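Local coordinates for protein S12 family peptidase (Streptomyces sp. 82F2, PDB 3WWX) that hydrolyses amide bonds with D-stereospecificity, probably by the active-site serine chemistry of the S12 peptidase and beta-lactamase family, at residues A[79-87]-A[165-173]; A[104-114]-A[142-153]. All coordinates share one frame; numbering follows the deposited sequence.

Overall arrangement
Leaving helix 55-68, the chain reaches helix 78-81 and the turn after it, residues 79-87, then makes the 104-114 loop behind helix 98-102. It passes through helices 115-121, 126-129 and 136-144, and interaction 2 closes this inner excursion when 142-153 lies along 104-114. Helix 160-174 follows at once and brings 165-173 back onto 79-87, so interaction 1 closes the outer loop, with interaction 2 wholly within it. No strand lies between the paired segments in either case: both contacts knit together the helical part of the fold. They adjoin directly, L165 packing on I108 and M144 on the backbone around V86.

Interaction 1. Residues A[79-87]-A[165-173]; sequences EKWLPGVVR and LAGMVIEKV
In the helical region of this beta-lactamase-type fold, W81 and L82, where helix 78-81 gives way to a turn, lie against one side of helix 160-174. V173 places its CG2 methyl over a face of the W81 indole, 3.8 Å from the six-membered ring centroid, a CH-pi contact; K80 CG of W81's own segment lies over the opposite face, and K172 CG comes to the edge in the ring plane. K172 leaves its helix with CG anti to the backbone N (chi1 -174°), then bends at every later torsion, which curls the chain round W81 O. K172 NZ donates to W81 O at 3.0 Å, in the carbonyl plane. L82 forks over the helix, CD1 meeting L165 CD2 at 3.7 Å and CD2 meeting M168 CB at 3.8 Å. Further along, V85 CG1 and M168 CE approach tip to tip, and V86 CG2 rests on L165 CD2 at 3.7 Å. E79 steadies the turn from within, taking G84 N on OE1 and R87 NE on OE2. Helix 136-144 adjoins the contact through V140, which touches V85, L165 and M168, while A166 and I170 pack on helix 55-68.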
loop_
_atom_site.group_PDB
_atom_site.type_symbol
_atom_site.label_atom_id
_atom_site.label_comp_id
_atom_site.label_asym_id
_atom_site.label_seq_id
_atom_site.Cartn_x
_atom_site.Cartn_y
_atom_site.Cartn_z
ATOM N N GLU A 79 8.286 -14.996 -16.235
ATOM C CA GLU A 79 8.313 -16.430 -16.556
ATOM C C GLU A 79 9.538 -17.155 -15.983
ATOM O O GLU A 79 9.457 -18.330 -15.610
ATOM C CB GLU A 79 8.253 -16.613 -18.076
ATOM C CG GLU A 79 8.147 -18.075 -18.534
ATOM C CD GLU A 79 6.761 -18.662 -18.362
ATOM O OE1 GLU A 79 6.659 -19.904 -18.311
ATOM O OE2 GLU A 79 5.773 -17.888 -18.314
ATOM N N LYS A 80 10.667 -16.452 -15.912
ATOM C CA LYS A 80 11.886 -17.035 -15.351
ATOM C C LYS A 80 11.674 -17.520 -13.930
ATOM O O LYS A 80 12.135 -18.589 -13.535
ATOM C CB LYS A 80 13.022 -16.018 -15.391
ATOM C CG LYS A 80 14.350 -16.517 -14.870
ATOM C CD LYS A 80 15.447 -15.510 -15.170
ATOM C CE LYS A 80 16.829 -16.039 -14.811
ATOM N NZ LYS A 80 16.983 -16.196 -13.359
ATOM N N TRP A 81 10.942 -16.717 -13.153
ATOM C CA TRP A 81 10.747 -16.979 -11.743
ATOM C C TRP A 81 9.460 -17.725 -11.437
ATOM O O TRP A 81 9.412 -18.469 -10.465
ATOM C CB TRP A 81 10.804 -15.649 -10.980
ATOM C CG TRP A 81 12.168 -15.099 -11.054
ATOM C CD1 TRP A 81 12.632 -14.143 -11.902
ATOM C CD2 TRP A 81 13.279 -15.549 -10.298
ATOM N NE1 TRP A 81 13.987 -13.955 -11.705
ATOM C CE2 TRP A 81 14.401 -14.802 -10.714
ATOM C CE3 TRP A 81 13.433 -16.499 -9.290
ATOM C CZ2 TRP A 81 15.666 -14.994 -10.164
ATOM C CZ3 TRP A 81 14.702 -16.687 -8.739
ATOM C CH2 TRP A 81 15.792 -15.933 -9.177
ATOM N N LEU A 82 8.431 -17.506 -12.259
ATOM C CA LEU A 82 7.121 -18.124 -12.076
ATOM C C LEU A 82 6.666 -18.815 -13.364
ATOM O O LEU A 82 5.704 -18.404 -14.008
ATOM C CB LEU A 82 6.079 -17.060 -11.674
ATOM C CG LEU A 82 6.393 -16.212 -10.442
ATOM C CD1 LEU A 82 5.298 -15.195 -10.249
ATOM C CD2 LEU A 82 6.552 -17.064 -9.193
ATOM N N PRO A 83 7.359 -19.891 -13.747
ATOM C CA PRO A 83 7.048 -20.524 -15.035
ATOM C C PRO A 83 5.602 -21.000 -15.145
ATOM O O PRO A 83 5.106 -21.651 -14.233
ATOM C CB PRO A 83 8.026 -21.706 -15.106
ATOM C CG PRO A 83 8.618 -21.838 -13.757
ATOM C CD PRO A 83 8.484 -20.527 -13.049
ATOM N N GLY A 84 4.959 -20.636 -16.255
ATOM C CA GLY A 84 3.592 -21.027 -16.539
ATOM C C GLY A 84 2.500 -20.302 -15.772
ATOM O O GLY A 84 1.331 -20.549 -16.010
ATOM N N VAL A 85 2.869 -19.399 -14.869
ATOM C CA VAL A 85 1.886 -18.794 -13.966
ATOM C C VAL A 85 1.110 -17.677 -14.636
ATOM O O VAL A 85 -0.093 -17.541 -14.408
ATOM C CB VAL A 85 2.577 -18.268 -12.687
ATOM C CG1 VAL A 85 1.598 -17.494 -11.766
ATOM C CG2 VAL A 85 3.183 -19.431 -11.929
ATOM N N VAL A 86 1.787 -16.856 -15.428
ATOM C CA VAL A 86 1.134 -15.724 -16.089
ATOM C C VAL A 86 0.964 -16.075 -17.569
ATOM O O VAL A 86 1.852 -15.793 -18.370
ATOM C CB VAL A 86 1.961 -14.430 -15.883
ATOM C CG1 VAL A 86 1.275 -13.230 -16.542
ATOM C CG2 VAL A 86 2.168 -14.147 -14.385
ATOM N N ARG A 87 -0.151 -16.731 -17.934
ATOM C CA ARG A 87 -0.364 -17.215 -19.318
ATOM C C ARG A 87 -1.798 -17.073 -19.880
ATOM O O ARG A 87 -2.080 -17.440 -21.016
ATOM C CB ARG A 87 0.001 -18.711 -19.410
ATOM C CG ARG A 87 1.448 -19.017 -19.139
ATOM C CD ARG A 87 2.345 -18.418 -20.214
ATOM N NE ARG A 87 3.666 -19.040 -20.197
ATOM C CZ ARG A 87 3.981 -20.146 -20.867
ATOM N NH1 ARG A 87 3.077 -20.754 -21.630
ATOM N NH2 ARG A 87 5.203 -20.644 -20.777
ATOM N N LEU A 165 1.876 -11.348 -7.485
ATOM C CA LEU A 165 2.962 -11.962 -8.255
ATOM C C LEU A 165 4.326 -11.594 -7.664
ATOM O O LEU A 165 5.190 -12.457 -7.512
ATOM C CB LEU A 165 2.867 -11.526 -9.713
ATOM C CG LEU A 165 1.683 -12.151 -10.451
ATOM C CD1 LEU A 165 1.402 -11.431 -11.721
ATOM C CD2 LEU A 165 1.932 -13.648 -10.696
ATOM N N ALA A 166 4.528 -10.327 -7.305
ATOM C CA ALA A 166 5.812 -9.917 -6.745
ATOM C C ALA A 166 6.122 -10.708 -5.466
ATOM O O ALA A 166 7.268 -11.120 -5.234
ATOM C CB ALA A 166 5.809 -8.435 -6.480
ATOM N N GLY A 167 5.121 -10.929 -4.619
ATOM C CA GLY A 167 5.286 -11.753 -3.444
ATOM C C GLY A 167 5.689 -13.174 -3.803
ATOM O O GLY A 167 6.517 -13.786 -3.131
ATOM N N MET A 168 5.079 -13.716 -4.844
ATOM C CA MET A 168 5.418 -15.065 -5.284
ATOM C C MET A 168 6.875 -15.126 -5.763
ATOM O O MET A 168 7.562 -16.140 -5.533
ATOM C CB MET A 168 4.450 -15.520 -6.378
ATOM C CG MET A 168 3.064 -15.749 -5.842
ATOM S SD MET A 168 1.800 -15.920 -7.125
ATOM C CE MET A 168 2.287 -17.450 -7.851
ATOM N N VAL A 169 7.355 -14.060 -6.389
ATOM C CA VAL A 169 8.755 -14.011 -6.847
ATOM C C VAL A 169 9.668 -14.026 -5.629
ATOM O O VAL A 169 10.683 -14.728 -5.608
ATOM C CB VAL A 169 9.029 -12.788 -7.725
ATOM C CG1 VAL A 169 10.519 -12.648 -8.033
ATOM C CG2 VAL A 169 8.218 -12.851 -9.003
ATOM N N ILE A 170 9.318 -13.257 -4.600
ATOM C CA ILE A 170 10.112 -13.214 -3.369
ATOM C C ILE A 170 10.213 -14.620 -2.791
ATOM O O ILE A 170 11.299 -15.055 -2.391
ATOM C CB ILE A 170 9.524 -12.253 -2.316
ATOM C CG1 ILE A 170 9.657 -10.802 -2.772
ATOM C CG2 ILE A 170 10.230 -12.434 -0.965
ATOM C CD1 ILE A 170 8.824 -9.802 -1.907
ATOM N N GLU A 171 9.097 -15.331 -2.756
ATOM C CA GLU A 171 9.088 -16.676 -2.215
ATOM C C GLU A 171 10.007 -17.595 -3.043
ATOM O O GLU A 171 10.700 -18.437 -2.469
ATOM C CB GLU A 171 7.669 -17.250 -2.115
ATOM C CG GLU A 171 7.681 -18.630 -1.461
ATOM C CD GLU A 171 6.329 -19.170 -1.050
ATOM O OE1 GLU A 171 6.212 -20.413 -1.000
ATOM O OE2 GLU A 171 5.408 -18.394 -0.742
ATOM N N LYS A 172 10.018 -17.440 -4.364
ATOM C CA LYS A 172 10.852 -18.300 -5.223
ATOM C C LYS A 172 12.327 -17.992 -4.990
ATOM O O LYS A 172 13.149 -18.905 -4.873
ATOM C CB LYS A 172 10.504 -18.097 -6.690
ATOM C CG LYS A 172 11.208 -19.047 -7.662
ATOM C CD LYS A 172 10.879 -20.524 -7.407
ATOM C CE LYS A 172 9.379 -20.843 -7.424
ATOM N NZ LYS A 172 8.779 -20.886 -8.794
ATOM N N VAL A 173 12.674 -16.710 -4.908
ATOM C CA VAL A 173 14.065 -16.312 -4.679
ATOM C C VAL A 173 14.578 -16.775 -3.317
ATOM O O VAL A 173 15.709 -17.274 -3.213
ATOM C CB VAL A 173 14.256 -14.777 -4.817
ATOM C CG1 VAL A 173 15.673 -14.352 -4.441
ATOM C CG2 VAL A 173 13.928 -14.313 -6.223
#

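Interaction 2. Residues A[104-114]-A[142-153]; sequences HTSGIYSYTED and VAMAHEPDFTPG
Y109 and H146 form an offset stack, centroids 4.1 Å apart and planes 17° from parallel. H146 CB also lies over this face of the tyrosine, 3.3 Å from Y109 CD2; a water sits above the other face, near the rim. E147 O stands at the edge of the tyrosine ring, near its plane. The far face of the imidazole has A145 CB over its centre. At its edge, in plane, H146 NE2 donates to D114 OD1 at 2.7 Å. OD1 takes the bond on its anti lone pair, its carboxylate turned 49° from the ring. With CG anti to the backbone N (chi1 171°), D114 can reach H146 while its OD2 accepts from F117 N, as the N-cap of helix 115-121; that helix start and the imidazole would both favour a charged carboxylate. V142 CG1 presses on D114 CB at 3.4 Å.

Further along, the F150 ring has G107 CA over one face, 3.5 Å from the centroid, and the carbonyl oxygens of H104 and T105 at its edge. G107, at positive phi and without a side chain, lets the two backbones pass close by F150 O. H104 to G107 spell the His-Thr-Ser-Gly sequence common in this family. S106 makes an ST turn, its OG accepting from I108 N, and also bonds N162. Along this stretch the segments are tied by their backbones: G153 N to T105 O and D149 N to G107 O, both 2.8 Å. One water donates to both S106 O and F150 O; another accepts from S110 N and donates to D149 OD2. I108 CG2 touches M144 CE at 3.9 Å, and A143 CB packs against Y109 O and Y111 CB. Beyond the pair, S110 OG and T112 OG1 hold N160, which starts helix 160-174.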
loop_
_atom_site.group_PDB
_atom_site.type_symbol
_atom_site.label_atom_id
_atom_site.label_comp_id
_atom_site.label_asym_id
_atom_site.label_seq_id
_atom_site.Cartn_x
_atom_site.Cartn_y
_atom_site.Cartn_z
ATOM N N HIS A 104 3.476 -1.126 -12.160
ATOM C CA HIS A 104 2.144 -1.264 -12.759
ATOM C C HIS A 104 2.111 -0.931 -14.252
ATOM O O HIS A 104 1.096 -0.463 -14.763
ATOM C CB HIS A 104 1.094 -0.431 -12.015
ATOM C CG HIS A 104 0.955 -0.782 -10.569
ATOM N ND1 HIS A 104 0.404 -1.969 -10.127
ATOM C CD2 HIS A 104 1.303 -0.095 -9.462
ATOM C CE1 HIS A 104 0.418 -1.988 -8.811
ATOM N NE2 HIS A 104 0.962 -0.860 -8.379
ATOM N N THR A 105 3.197 -1.236 -14.957
ATOM C CA THR A 105 3.177 -1.123 -16.421
ATOM C C THR A 105 3.095 -2.491 -17.091
ATOM O O THR A 105 3.229 -2.591 -18.316
ATOM C CB THR A 105 4.387 -0.335 -16.946
ATOM O OG1 THR A 105 5.612 -1.009 -16.618
ATOM C CG2 THR A 105 4.383 1.082 -16.368
ATOM N N SER A 106 2.861 -3.548 -16.305
ATOM C CA SER A 106 2.701 -4.897 -16.852
ATOM C C SER A 106 1.455 -5.069 -17.713
ATOM O O SER A 106 1.480 -5.855 -18.668
ATOM C CB SER A 106 2.636 -5.911 -15.716
ATOM O OG SER A 106 1.423 -5.689 -15.014
ATOM N N GLY A 107 0.375 -4.375 -17.377
ATOM C CA GLY A 107 -0.911 -4.566 -18.035
ATOM C C GLY A 107 -1.730 -5.714 -17.465
ATOM O O GLY A 107 -2.803 -6.023 -17.984
ATOM N N ILE A 108 -1.244 -6.358 -16.409
ATOM C CA ILE A 108 -1.921 -7.548 -15.888
ATOM C C ILE A 108 -3.242 -7.175 -15.192
ATOM O O ILE A 108 -3.315 -6.294 -14.350
ATOM C CB ILE A 108 -1.003 -8.319 -14.912
ATOM C CG1 ILE A 108 0.275 -8.809 -15.614
ATOM C CG2 ILE A 108 -1.764 -9.448 -14.245
ATOM C CD1 ILE A 108 1.271 -9.444 -14.695
ATOM N N TYR A 109 -4.309 -7.861 -15.569
ATOM C CA TYR A 109 -5.629 -7.683 -14.998
ATOM C C TYR A 109 -5.561 -7.751 -13.481
ATOM O O TYR A 109 -4.975 -8.679 -12.928
ATOM C CB TYR A 109 -6.546 -8.790 -15.534
ATOM C CG TYR A 109 -7.988 -8.663 -15.153
ATOM C CD1 TYR A 109 -8.435 -8.996 -13.884
ATOM C CD2 TYR A 109 -8.935 -8.228 -16.088
ATOM C CE1 TYR A 109 -9.772 -8.862 -13.538
ATOM C CE2 TYR A 109 -10.275 -8.104 -15.744
ATOM C CZ TYR A 109 -10.674 -8.410 -14.457
ATOM O OH TYR A 109 -12.007 -8.316 -14.096
ATOM N N SER A 110 -6.194 -6.774 -12.856
ATOM C CA SER A 110 -6.260 -6.677 -11.395
ATOM C C SER A 110 -7.383 -7.562 -10.833
ATOM O O SER A 110 -8.564 -7.333 -11.105
ATOM C CB SER A 110 -6.488 -5.230 -10.994
ATOM O OG SER A 110 -6.343 -5.110 -9.593
ATOM N N TYR A 111 -7.015 -8.577 -10.049
ATOM C CA TYR A 111 -7.985 -9.593 -9.627
ATOM C C TYR A 111 -9.106 -8.979 -8.799
ATOM O O TYR A 111 -10.198 -9.540 -8.724
ATOM C CB TYR A 111 -7.324 -10.734 -8.837
ATOM C CG TYR A 111 -6.755 -10.285 -7.501
ATOM C CD1 TYR A 111 -5.449 -9.833 -7.410
ATOM C CD2 TYR A 111 -7.515 -10.307 -6.341
ATOM C CE1 TYR A 111 -4.908 -9.409 -6.202
ATOM C CE2 TYR A 111 -6.971 -9.871 -5.120
ATOM C CZ TYR A 111 -5.678 -9.440 -5.080
ATOM O OH TYR A 111 -5.108 -9.012 -3.892
ATOM N N THR A 112 -8.843 -7.851 -8.153
ATOM C CA THR A 112 -9.851 -7.239 -7.297
ATOM C C THR A 112 -10.997 -6.637 -8.100
ATOM O O THR A 112 -12.027 -6.296 -7.531
ATOM C CB THR A 112 -9.224 -6.136 -6.409
ATOM O OG1 THR A 112 -8.470 -5.229 -7.216
ATOM C CG2 THR A 112 -8.295 -6.755 -5.378
ATOM N N GLU A 113 -10.816 -6.527 -9.414
ATOM C CA GLU A 113 -11.863 -6.048 -10.316
ATOM C C GLU A 113 -12.700 -7.166 -10.925
ATOM O O GLU A 113 -13.704 -6.896 -11.584
ATOM C CB GLU A 113 -11.239 -5.214 -11.420
ATOM C CG GLU A 113 -10.466 -4.002 -10.920
ATOM C CD GLU A 113 -11.310 -3.089 -10.052
ATOM O OE1 GLU A 113 -12.434 -2.742 -10.464
ATOM O OE2 GLU A 113 -10.845 -2.731 -8.950
ATOM N N ASP A 114 -12.328 -8.415 -10.690
ATOM C CA ASP A 114 -13.109 -9.525 -11.230
ATOM C C ASP A 114 -14.511 -9.472 -10.630
ATOM O O ASP A 114 -14.652 -9.337 -9.426
ATOM C CB ASP A 114 -12.454 -10.840 -10.886
ATOM C CG ASP A 114 -13.322 -12.004 -11.231
ATOM O OD1 ASP A 114 -13.370 -12.369 -12.427
ATOM O OD2 ASP A 114 -13.960 -12.545 -10.304
ATOM N N VAL A 142 -7.742 -15.969 -10.588
ATOM C CA VAL A 142 -8.888 -15.119 -10.840
ATOM C C VAL A 142 -8.587 -14.155 -12.001
ATOM O O VAL A 142 -9.403 -13.966 -12.912
ATOM C CB VAL A 142 -9.285 -14.340 -9.562
ATOM C CG1 VAL A 142 -10.260 -13.219 -9.863
ATOM C CG2 VAL A 142 -9.883 -15.275 -8.536
ATOM N N ALA A 143 -7.418 -13.540 -11.973
ATOM C CA ALA A 143 -7.014 -12.613 -13.022
ATOM C C ALA A 143 -6.786 -13.268 -14.367
ATOM O O ALA A 143 -7.047 -12.656 -15.400
ATOM C CB ALA A 143 -5.753 -11.848 -12.581
ATOM N N MET A 144 -6.310 -14.511 -14.362
ATOM C CA MET A 144 -5.882 -15.180 -15.590
ATOM C C MET A 144 -7.039 -15.700 -16.447
ATOM O O MET A 144 -6.804 -16.203 -17.543
ATOM C CB MET A 144 -4.895 -16.293 -15.253
ATOM C CG MET A 144 -3.563 -15.762 -14.684
ATOM S SD MET A 144 -2.620 -14.711 -15.789
ATOM C CE MET A 144 -3.023 -13.072 -15.160
ATOM N N ALA A 145 -8.269 -15.537 -15.988
ATOM C CA ALA A 145 -9.431 -15.784 -16.842
ATOM C C ALA A 145 -9.575 -14.697 -17.895
ATOM O O ALA A 145 -10.237 -14.892 -18.916
ATOM C CB ALA A 145 -10.681 -15.842 -15.996
ATOM N N HIS A 146 -8.929 -13.560 -17.659
ATOM C CA HIS A 146 -9.246 -12.340 -18.376
ATOM C C HIS A 146 -8.115 -11.867 -19.260
ATOM O O HIS A 146 -6.965 -12.250 -19.072
ATOM C CB HIS A 146 -9.530 -11.228 -17.369
ATOM C CG HIS A 146 -10.629 -11.549 -16.415
ATOM N ND1 HIS A 146 -11.947 -11.641 -16.820
ATOM C CD2 HIS A 146 -10.620 -11.844 -15.095
ATOM C CE1 HIS A 146 -12.703 -11.944 -15.780
ATOM N NE2 HIS A 146 -11.922 -12.062 -14.716
ATOM N N GLU A 147 -8.451 -11.003 -20.216
ATOM C CA GLU A 147 -7.458 -10.378 -21.068
ATOM C C GLU A 147 -6.702 -9.310 -20.293
ATOM O O GLU A 147 -7.258 -8.669 -19.428
ATOM C CB GLU A 147 -8.158 -9.727 -22.269
ATOM C CG GLU A 147 -7.242 -9.299 -23.387
ATOM C CD GLU A 147 -7.999 -8.852 -24.641
ATOM O OE1 GLU A 147 -9.084 -8.226 -24.520
ATOM O OE2 GLU A 147 -7.491 -9.129 -25.746
ATOM N N PRO A 148 -5.432 -9.088 -20.627
ATOM C CA PRO A 148 -4.721 -7.948 -20.042
ATOM C C PRO A 148 -5.385 -6.624 -20.351
ATOM O O PRO A 148 -6.136 -6.497 -21.316
ATOM C CB PRO A 148 -3.357 -7.997 -20.746
ATOM C CG PRO A 148 -3.213 -9.379 -21.214
ATOM C CD PRO A 148 -4.584 -9.841 -21.567
ATOM N N ASP A 149 -5.087 -5.610 -19.550
ATOM C CA ASP A 149 -5.523 -4.243 -19.856
ATOM C C ASP A 149 -4.798 -3.646 -21.067
ATOM O O ASP A 149 -5.377 -2.835 -21.796
ATOM C CB ASP A 149 -5.334 -3.348 -18.624
ATOM C CG ASP A 149 -6.302 -3.667 -17.519
ATOM O OD1 ASP A 149 -7.508 -3.800 -17.776
ATOM O OD2 ASP A 149 -5.834 -3.798 -16.372
ATOM N N PHE A 150 -3.536 -4.013 -21.244
ATOM C CA PHE A 150 -2.732 -3.489 -22.334
ATOM C C PHE A 150 -1.485 -4.343 -22.500
ATOM O O PHE A 150 -1.168 -5.184 -21.652
ATOM C CB PHE A 150 -2.393 -2.003 -22.112
ATOM C CG PHE A 150 -1.792 -1.701 -20.777
ATOM C CD1 PHE A 150 -0.442 -1.875 -20.573
ATOM C CD2 PHE A 150 -2.572 -1.215 -19.739
ATOM C CE1 PHE A 150 0.124 -1.590 -19.368
ATOM C CE2 PHE A 150 -2.003 -0.924 -18.519
ATOM C CZ PHE A 150 -0.664 -1.115 -18.338
ATOM N N THR A 151 -0.783 -4.134 -23.616
ATOM C CA THR A 151 0.447 -4.847 -23.909
ATOM C C THR A 151 1.524 -4.365 -22.941
ATOM O O THR A 151 1.580 -3.181 -22.618
ATOM C CB THR A 151 0.898 -4.606 -25.381
ATOM O OG1 THR A 151 1.243 -3.234 -25.559
ATOM C CG2 THR A 151 -0.205 -4.934 -26.334
ATOM N N PRO A 152 2.378 -5.280 -22.472
ATOM C CA PRO A 152 3.355 -4.874 -21.458
ATOM C C PRO A 152 4.164 -3.650 -21.852
ATOM O O PRO A 152 4.651 -3.567 -22.980
ATOM C CB PRO A 152 4.236 -6.110 -21.324
ATOM C CG PRO A 152 3.308 -7.245 -21.634
ATOM C CD PRO A 152 2.434 -6.725 -22.743
ATOM N N GLY A 153 4.267 -2.693 -20.940
ATOM C CA GLY A 153 5.044 -1.488 -21.152
ATOM C C GLY A 153 4.306 -0.362 -21.835
ATOM O O GLY A 153 4.810 0.761 -21.880
HETATM O O HOH W 1 0.004 -7.496 -20.323
HETATM O O HOH W 2 -3.300 -3.693 -15.325
HETATM O O HOH W 3 -7.308 -4.536 -14.270
HETATM O O HOH W 4 -11.915 -15.468 -12.924
#